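Local coordinates for protein acyl-coenzyme A oxidase acox-1.1 (Caenorhabditis elegans, PDB 5K3H) that uses FAD and molecular oxygen to desaturate the fatty acid-derived chains of acyl-CoA thioesters, the first step of peroxisomal beta-oxidation, releasing hydrogen peroxide, at residues B[68-72]-B[246-250]; B[111-115]-B[190-194]; B[198-204]-B[216-222]. All coordinates share one frame; numbering follows the deposited sequence.

Interaction 1: residues B[68-72]-B[246-250]; sequences REEKI and NIVDN
R68, at the start of helix 68-85, reaches over to the loop residue N246. Its chain is fully stretched: CG lies trans to the backbone N (chi1 -171°), and the next two torsions are also near 180°. This lays the guanidinium beside the carbonyl of N246. R68 NE donates to N246 O at 2.5 Å, a short bond whose exact length should be read with caution. The donor lies in the carbonyl plane, on a lone pair, while the oxygen sits 19° out of the guanidinium plane. R68 NH2 adds a weak second bond to N246 O at 3.0 Å. V248 O stands at the edge of the guanidinium, 2.9 Å from the same R68 NH2. N246 OD1 lies over one face of the group and accepts from the backbone N of K242.

The tight, better buried part is largely apolar and lies one turn further along the helix. I72 CG1 rests 3.8 Å from I247 O and 4.3 Å from I247 CG2. Beside it, K71 CB packs on I247 CG1 at 3.7 Å. The solvent side is looser. E69 and E70 are exposed there and do not meet the loop. K71 gives only the base of its chain to the contact, and its NZ turns away to a salt bridge with E109. L649 of the second subunit packs on R68.

The loop residue V248 points away from the helix, close to G191 of the FAD site. The arginine is met here mainly by main-chain oxygen. D249 OD1 accepts from N192 ND2 and is 6.3 Å from R68 NH2, so these charges are not in contact. D238 offers NH1 only a long, weak ion pair. The charge would probably polarise the N246 carbonyl, and the bond ties helix 68-85 to the path of the loop backbone.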
loop_
_atom_site.group_PDB
_atom_site.type_symbol
_atom_site.label_atom_id
_atom_site.label_comp_id
_atom_site.label_asym_id
_atom_site.label_seq_id
_atom_site.Cartn_x
_atom_site.Cartn_y
_atom_site.Cartn_z
ATOM N N ARG B 68 16.825 -13.140 2.486
ATOM C CA ARG B 68 15.856 -13.947 3.228
ATOM C C ARG B 68 16.547 -15.061 4.003
ATOM O O ARG B 68 16.234 -15.316 5.175
ATOM C CB ARG B 68 14.806 -14.545 2.286
ATOM C CG ARG B 68 13.677 -15.185 3.064
ATOM C CD ARG B 68 12.575 -15.854 2.241
ATOM N NE ARG B 68 11.529 -16.284 3.168
ATOM C CZ ARG B 68 10.456 -16.995 2.853
ATOM N NH1 ARG B 68 10.232 -17.387 1.601
ATOM N NH2 ARG B 68 9.588 -17.294 3.806
ATOM N N GLU B 69 17.482 -15.755 3.347
ATOM C CA GLU B 69 18.219 -16.828 4.011
ATOM C C GLU B 69 18.972 -16.318 5.238
ATOM O O GLU B 69 18.964 -16.966 6.292
ATOM C CB GLU B 69 19.166 -17.483 3.005
ATOM C CG GLU B 69 18.433 -18.336 1.963
ATOM C CD GLU B 69 17.739 -17.542 0.839
ATOM O OE1 GLU B 69 17.887 -16.292 0.728
ATOM O OE2 GLU B 69 16.993 -18.204 0.080
ATOM N N GLU B 70 19.601 -15.139 5.130
ATOM C CA GLU B 70 20.325 -14.571 6.265
ATOM C C GLU B 70 19.373 -14.167 7.392
ATOM O O GLU B 70 19.683 -14.360 8.573
ATOM C CB GLU B 70 21.150 -13.370 5.802
ATOM C CG GLU B 70 22.293 -13.706 4.869
ATOM C CD GLU B 70 22.859 -12.464 4.184
ATOM O OE1 GLU B 70 22.270 -11.365 4.355
ATOM O OE2 GLU B 70 23.880 -12.577 3.452
ATOM N N LYS B 71 18.209 -13.607 7.051
ATOM C CA LYS B 71 17.252 -13.217 8.084
ATOM C C LYS B 71 16.796 -14.423 8.896
ATOM O O LYS B 71 16.679 -14.346 10.124
ATOM C CB LYS B 71 16.034 -12.526 7.458
ATOM C CG LYS B 71 16.261 -11.161 6.833
ATOM C CD LYS B 71 14.986 -10.761 6.098
ATOM C CE LYS B 71 15.203 -9.596 5.142
ATOM N NZ LYS B 71 14.466 -8.380 5.531
ATOM N N ILE B 72 16.520 -15.545 8.223
ATOM C CA ILE B 72 16.023 -16.733 8.926
ATOM C C ILE B 72 17.100 -17.324 9.848
ATOM O O ILE B 72 16.812 -17.678 11.002
ATOM C CB ILE B 72 15.470 -17.756 7.907
ATOM C CG1 ILE B 72 14.231 -17.152 7.213
ATOM C CG2 ILE B 72 15.123 -19.078 8.584
ATOM C CD1 ILE B 72 13.605 -17.994 6.111
ATOM N N ASN B 246 8.858 -12.203 5.753
ATOM C CA ASN B 246 9.510 -13.282 5.024
ATOM C C ASN B 246 10.379 -14.181 5.891
ATOM O O ASN B 246 10.916 -15.169 5.376
ATOM C CB ASN B 246 10.327 -12.705 3.879
ATOM C CG ASN B 246 9.467 -12.427 2.666
ATOM O OD1 ASN B 246 8.885 -13.354 2.100
ATOM N ND2 ASN B 246 9.362 -11.154 2.266
ATOM N N ILE B 247 10.514 -13.884 7.188
ATOM C CA ILE B 247 11.205 -14.797 8.090
ATOM C C ILE B 247 10.317 -15.977 8.460
ATOM O O ILE B 247 10.826 -17.037 8.840
ATOM C CB ILE B 247 11.710 -14.022 9.322
ATOM C CG1 ILE B 247 12.661 -12.901 8.871
ATOM C CG2 ILE B 247 12.347 -14.964 10.345
ATOM C CD1 ILE B 247 13.251 -12.026 9.980
ATOM N N VAL B 248 9.000 -15.816 8.364
ATOM C CA VAL B 248 8.062 -16.916 8.535
ATOM C C VAL B 248 8.050 -17.749 7.263
ATOM O O VAL B 248 7.823 -17.236 6.161
ATOM C CB VAL B 248 6.662 -16.386 8.871
ATOM C CG1 VAL B 248 5.606 -17.490 8.691
ATOM C CG2 VAL B 248 6.641 -15.860 10.290
ATOM N N ASP B 249 8.272 -19.048 7.420
ATOM C CA ASP B 249 8.337 -20.000 6.317
ATOM C C ASP B 249 6.956 -20.637 6.141
ATOM O O ASP B 249 6.670 -21.757 6.582
ATOM C CB ASP B 249 9.423 -21.026 6.614
ATOM C CG ASP B 249 9.293 -21.602 8.034
ATOM O OD1 ASP B 249 9.430 -20.815 9.008
ATOM O OD2 ASP B 249 9.027 -22.829 8.181
ATOM N N ASN B 250 6.085 -19.903 5.464
ATOM C CA ASN B 250 4.752 -20.408 5.187
ATOM C C ASN B 250 4.834 -21.602 4.257
ATOM O O ASN B 250 5.582 -21.581 3.279
ATOM C CB ASN B 250 3.900 -19.298 4.584
ATOM C CG ASN B 250 3.729 -18.133 5.518
ATOM O OD1 ASN B 250 4.617 -17.313 5.679
ATOM N ND2 ASN B 250 2.569 -18.060 6.145
#

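Interaction 2: residues B[111-115]-B[190-194]; sequences NPMAL and PGNLG
N192 reaches from its loop into the turn formed by N111, P112, M113 and A114, and can be followed atom by atom. Its CB lies 3.5 Å from P112 O. CG is trans to the carbonyl carbon (chi1 -58°), which directs the amide into the turn, and CG lies 3.3 Å from P112 O. At the tip the amide divides its work. N192 OD1 accepts from L115 N at 3.0 Å, with the donor in the carbonyl plane and a fairly straight N-H...O angle of 158°. A114 N is also close to N192 OD1, at 3.1 Å. N192 ND2 donates to N111 O at 2.9 Å, on a more bent path and 29° out of that carbonyl plane. N111 O also accepts from A114 N, which arrives from the opposite face. ND2 has a further partner in D249 OD1, so both ends of the amide are held and its rotation is fixed. An alanine in place of N192 would probably leave L115 N without its acceptor, N111 O with only A114 N of its two donors, and D249 OD1 without this amide.

N111 OD1 takes the backbone N of M113 in an Asx turn, inside a type I turn. P190 to L193 make a type II turn, closed by a weak backbone bond, with N192 at its positive-phi position. Next to the amide, L115 covers G191: L115 CD2 lies 3.6 Å from G191 CA, where there is no side chain to intrude. G191 belongs to the FAD site shared between the subunits.

The contact joins the turn leading into helix 114-127 to the loop between strands 187-188 and 199-208. Helix 68-85 packs on N111, P112 and M113. L115 and L193 both lean on T148 of strand 147-150, and M665 of the second subunit touches M113.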
loop_
_atom_site.group_PDB
_atom_site.type_symbol
_atom_site.label_atom_id
_atom_site.label_comp_id
_atom_site.label_asym_id
_atom_site.label_seq_id
_atom_site.Cartn_x
_atom_site.Cartn_y
_atom_site.Cartn_z
ATOM N N ASN B 111 9.527 -15.139 12.831
ATOM C CA ASN B 111 10.554 -16.016 13.381
ATOM C C ASN B 111 10.083 -17.456 13.214
ATOM O O ASN B 111 8.913 -17.697 12.895
ATOM C CB ASN B 111 10.866 -15.675 14.856
ATOM C CG ASN B 111 9.743 -16.048 15.798
ATOM O OD1 ASN B 111 9.687 -17.170 16.299
ATOM N ND2 ASN B 111 8.828 -15.106 16.037
ATOM N N PRO B 112 10.983 -18.438 13.364
ATOM C CA PRO B 112 10.605 -19.849 13.112
ATOM C C PRO B 112 9.547 -20.404 14.040
ATOM O O PRO B 112 9.040 -21.512 13.786
ATOM C CB PRO B 112 11.923 -20.602 13.303
ATOM C CG PRO B 112 12.985 -19.581 12.969
ATOM C CD PRO B 112 12.449 -18.285 13.490
ATOM N N MET B 113 9.245 -19.719 15.140
ATOM C CA MET B 113 8.255 -20.195 16.095
ATOM C C MET B 113 7.124 -19.198 16.264
ATOM O O MET B 113 6.430 -19.214 17.287
ATOM C CB MET B 113 8.925 -20.513 17.431
ATOM C CG MET B 113 9.815 -21.719 17.326
ATOM S SD MET B 113 10.581 -22.197 18.878
ATOM C CE MET B 113 9.168 -22.556 19.921
ATOM N N ALA B 114 6.931 -18.341 15.267
ATOM C CA ALA B 114 5.877 -17.334 15.310
ATOM C C ALA B 114 4.490 -17.942 15.509
ATOM O O ALA B 114 3.686 -17.430 16.287
ATOM C CB ALA B 114 5.909 -16.482 14.050
ATOM N N LEU B 115 4.211 -19.032 14.802
ATOM C CA LEU B 115 2.914 -19.696 14.902
ATOM C C LEU B 115 2.839 -20.647 16.095
ATOM O O LEU B 115 1.756 -20.931 16.605
ATOM C CB LEU B 115 2.590 -20.444 13.606
ATOM C CG LEU B 115 1.843 -19.637 12.543
ATOM C CD1 LEU B 115 0.441 -19.292 13.017
ATOM C CD2 LEU B 115 2.615 -18.377 12.182
ATOM N N PRO B 190 -0.175 -21.960 6.123
ATOM C CA PRO B 190 0.162 -22.015 7.560
ATOM C C PRO B 190 1.590 -21.579 7.835
ATOM O O PRO B 190 2.539 -22.057 7.209
ATOM C CB PRO B 190 -0.047 -23.486 7.918
ATOM C CG PRO B 190 -1.109 -23.938 6.989
ATOM C CD PRO B 190 -0.832 -23.218 5.706
ATOM N N GLY B 191 1.734 -20.635 8.761
ATOM C CA GLY B 191 3.041 -20.073 9.044
ATOM C C GLY B 191 3.943 -21.099 9.703
ATOM O O GLY B 191 3.481 -21.981 10.432
ATOM N N ASN B 192 5.232 -21.033 9.366
ATOM C CA ASN B 192 6.278 -21.887 9.927
ATOM C C ASN B 192 6.048 -23.371 9.649
ATOM O O ASN B 192 6.667 -24.224 10.299
ATOM C CB ASN B 192 6.435 -21.637 11.424
ATOM C CG ASN B 192 6.762 -20.203 11.714
ATOM O OD1 ASN B 192 6.089 -19.551 12.511
ATOM N ND2 ASN B 192 7.785 -19.685 11.044
ATOM N N LEU B 193 5.145 -23.686 8.714
ATOM C CA LEU B 193 4.823 -25.055 8.342
ATOM C C LEU B 193 5.806 -25.627 7.329
ATOM O O LEU B 193 5.988 -26.850 7.268
ATOM C CB LEU B 193 3.404 -25.122 7.763
ATOM C CG LEU B 193 2.957 -26.471 7.175
ATOM C CD1 LEU B 193 2.994 -27.579 8.229
ATOM C CD2 LEU B 193 1.563 -26.392 6.532
ATOM N N GLY B 194 6.427 -24.776 6.517
ATOM C CA GLY B 194 7.161 -25.279 5.370
ATOM C C GLY B 194 8.464 -25.953 5.745
ATOM O O GLY B 194 8.834 -26.976 5.157
#

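Interaction 3: residues B[198-204]-B[216-222]; sequences NYAVVVA and HTFMVPL
L222 N donates to N198 O at 2.8 Å, the shortest bond of the contact, made just beyond the paired strands of a beta hairpin. The donor is tilted 34° from the carbonyl plane. Six further backbone bonds follow, linking A200 with V220, V202 with F218, and A204 with H216 in both directions. These are the hydrogen-bonded pairs of an antiparallel register. Y199-P221, V201-M219 and V203-T217 are the non-hydrogen-bonded pairs between them.

The Y199 ring is packed by two neighbours across the hairpin. P221 lies over one face in a CH-pi contact, with P221 CA 4.3 Å from the ring centroid. With CG trans to the backbone N (chi1 178°) and the chain bent at the next two torsions, M219 brings its sulfur to the ring edge. M219 SD is 3.8 Å from Y199 CD2, a Met-aromatic contact. Y199 OH bonds to E225. Further along the same sheet face, V201 CG1 meets T217 CB at 3.7 Å. V203 and T217 lie side by side, and T217 OG1 bonds to Q127.

On the face that carries A200, V202, F218 and V220, V202 CG2 touches V220 CG2 at 3.6 Å. L222 CD1 touches A200 CB at 3.8 Å, and the edge of the F218 ring lies near V202 O and A204 O.

The hairpin belongs to the beta domain of the acyl-CoA oxidase fold. Strand 199-208 pairs in parallel with strand 147-150, whose Y149, an FAD-site residue, packs on V201, V203 and T217. F120 of helix 114-127 covers V201 and M219, while F255 of strand 251-255 packs against V202 and V220.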
loop_
_atom_site.group_PDB
_atom_site.type_symbol
_atom_site.label_atom_id
_atom_site.label_comp_id
_atom_site.label_asym_id
_atom_site.label_seq_id
_atom_site.Cartn_x
_atom_site.Cartn_y
_atom_site.Cartn_z
ATOM N N ASN B 198 7.942 -29.451 13.143
ATOM C CA ASN B 198 7.900 -30.897 13.016
ATOM C C ASN B 198 6.565 -31.494 13.430
ATOM O O ASN B 198 6.333 -32.678 13.176
ATOM C CB ASN B 198 9.055 -31.565 13.793
ATOM C CG ASN B 198 9.283 -30.982 15.181
ATOM O OD1 ASN B 198 8.403 -30.384 15.801
ATOM N ND2 ASN B 198 10.498 -31.146 15.666
ATOM N N TYR B 199 5.681 -30.704 14.024
ATOM C CA TYR B 199 4.311 -31.105 14.318
ATOM C C TYR B 199 3.351 -30.052 13.776
ATOM O O TYR B 199 3.741 -28.913 13.504
ATOM C CB TYR B 199 4.106 -31.303 15.831
ATOM C CG TYR B 199 4.703 -32.599 16.347
ATOM C CD1 TYR B 199 6.095 -32.760 16.454
ATOM C CD2 TYR B 199 3.885 -33.643 16.775
ATOM C CE1 TYR B 199 6.654 -33.944 16.914
ATOM C CE2 TYR B 199 4.431 -34.821 17.243
ATOM C CZ TYR B 199 5.819 -34.968 17.316
ATOM O OH TYR B 199 6.366 -36.142 17.796
ATOM N N ALA B 200 2.090 -30.448 13.592
ATOM C CA ALA B 200 1.035 -29.472 13.327
ATOM C C ALA B 200 -0.295 -29.979 13.858
ATOM O O ALA B 200 -0.564 -31.179 13.853
ATOM C CB ALA B 200 0.903 -29.171 11.830
ATOM N N VAL B 201 -1.138 -29.062 14.306
ATOM C CA VAL B 201 -2.549 -29.383 14.479
ATOM C C VAL B 201 -3.212 -29.141 13.123
ATOM O O VAL B 201 -3.190 -28.022 12.600
ATOM C CB VAL B 201 -3.196 -28.537 15.588
ATOM C CG1 VAL B 201 -4.696 -28.820 15.669
ATOM C CG2 VAL B 201 -2.512 -28.768 16.950
ATOM N N VAL B 202 -3.809 -30.178 12.552
ATOM C CA VAL B 202 -4.286 -30.158 11.174
ATOM C C VAL B 202 -5.803 -30.264 11.183
ATOM O O VAL B 202 -6.373 -31.077 11.925
ATOM C CB VAL B 202 -3.652 -31.294 10.359
ATOM C CG1 VAL B 202 -4.249 -31.372 8.954
ATOM C CG2 VAL B 202 -2.150 -31.092 10.298
ATOM N N VAL B 203 -6.461 -29.423 10.381
ATOM C CA VAL B 203 -7.912 -29.445 10.247
ATOM C C VAL B 203 -8.274 -30.250 9.007
ATOM O O VAL B 203 -7.702 -30.042 7.931
ATOM C CB VAL B 203 -8.490 -28.023 10.193
ATOM C CG1 VAL B 203 -9.992 -28.084 10.117
ATOM C CG2 VAL B 203 -8.074 -27.249 11.426
ATOM N N ALA B 204 -9.219 -31.174 9.162
ATOM C CA ALA B 204 -9.603 -32.100 8.109
ATOM C C ALA B 204 -11.031 -32.564 8.364
ATOM O O ALA B 204 -11.483 -32.620 9.510
ATOM C CB ALA B 204 -8.650 -33.303 8.049
ATOM N N HIS B 216 -12.629 -31.430 12.013
ATOM C CA HIS B 216 -12.079 -31.738 13.324
ATOM C C HIS B 216 -10.567 -31.542 13.279
ATOM O O HIS B 216 -9.968 -31.442 12.203
ATOM C CB HIS B 216 -12.419 -33.170 13.739
ATOM C CG HIS B 216 -13.861 -33.377 14.066
ATOM N ND1 HIS B 216 -14.850 -33.370 13.108
ATOM C CD2 HIS B 216 -14.482 -33.605 15.248
ATOM C CE1 HIS B 216 -16.021 -33.596 13.685
ATOM N NE2 HIS B 216 -15.827 -33.737 14.983
ATOM N N THR B 217 -9.931 -31.489 14.447
ATOM C CA THR B 217 -8.499 -31.217 14.504
ATOM C C THR B 217 -7.712 -32.398 15.076
ATOM O O THR B 217 -8.163 -33.095 16.001
ATOM C CB THR B 217 -8.210 -29.911 15.294
ATOM O OG1 THR B 217 -8.678 -30.028 16.641
ATOM C CG2 THR B 217 -8.887 -28.723 14.631
ATOM N N PHE B 218 -6.516 -32.593 14.522
ATOM C CA PHE B 218 -5.707 -33.769 14.800
ATOM C C PHE B 218 -4.272 -33.341 15.050
ATOM O O PHE B 218 -3.730 -32.487 14.335
ATOM C CB PHE B 218 -5.727 -34.792 13.640
ATOM C CG PHE B 218 -7.113 -35.242 13.239
ATOM C CD1 PHE B 218 -7.657 -36.405 13.766
ATOM C CD2 PHE B 218 -7.901 -34.462 12.409
ATOM C CE1 PHE B 218 -8.927 -36.810 13.431
ATOM C CE2 PHE B 218 -9.177 -34.877 12.056
ATOM C CZ PHE B 218 -9.685 -36.042 12.573
ATOM N N MET B 219 -3.645 -33.963 16.042
ATOM C CA MET B 219 -2.211 -33.799 16.215
ATOM C C MET B 219 -1.523 -34.665 15.173
ATOM O O MET B 219 -1.845 -35.845 15.041
ATOM C CB MET B 219 -1.786 -34.189 17.634
ATOM C CG MET B 219 -0.291 -34.085 17.880
ATOM S SD MET B 219 0.351 -32.402 17.633
ATOM C CE MET B 219 -0.245 -31.651 19.128
ATOM N N VAL B 220 -0.622 -34.068 14.387
ATOM C CA VAL B 220 0.002 -34.744 13.259
ATOM C C VAL B 220 1.515 -34.564 13.301
ATOM O O VAL B 220 2.004 -33.432 13.241
ATOM C CB VAL B 220 -0.545 -34.252 11.906
ATOM C CG1 VAL B 220 0.081 -35.045 10.762
ATOM C CG2 VAL B 220 -2.050 -34.368 11.863
ATOM N N PRO B 221 2.301 -35.638 13.451
ATOM C CA PRO B 221 3.750 -35.521 13.243
ATOM C C PRO B 221 4.064 -35.371 11.773
ATOM O O PRO B 221 3.519 -36.090 10.927
ATOM C CB PRO B 221 4.315 -36.832 13.798
ATOM C CG PRO B 221 3.186 -37.771 13.823
ATOM C CD PRO B 221 1.905 -36.984 13.910
ATOM N N LEU B 222 4.970 -34.444 11.480
ATOM C CA LEU B 222 5.328 -34.090 10.113
ATOM C C LEU B 222 6.723 -34.527 9.719
ATOM O O LEU B 222 6.929 -34.941 8.581
ATOM C CB LEU B 222 5.237 -32.570 9.920
ATOM C CG LEU B 222 3.950 -31.902 10.367
ATOM C CD1 LEU B 222 4.119 -30.383 10.272
ATOM C CD2 LEU B 222 2.801 -32.431 9.528
#

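Interaction 3 is the most buried of the three and is held by regular strand pairing with apolar side chains on both faces. Interactions 1 and 2 are partly buried and join helix starts to loops through side chains that bond to backbone atoms: a charged guanidinium in one, a neutral amide in the other. All three are touched by the second subunit, interaction 3 only at N198. Interactions 1 and 2 also meet directly: D249 O lies 3.0 Å from G194 N, a probable hydrogen bond between loops 246-250 and 190-194 beside the FAD-site residue G191. Interaction 2 meets interaction 3 through leucines, L193 CD1 packing 3.6 Å from L222 CD1. Interactions 1 and 3 do not touch.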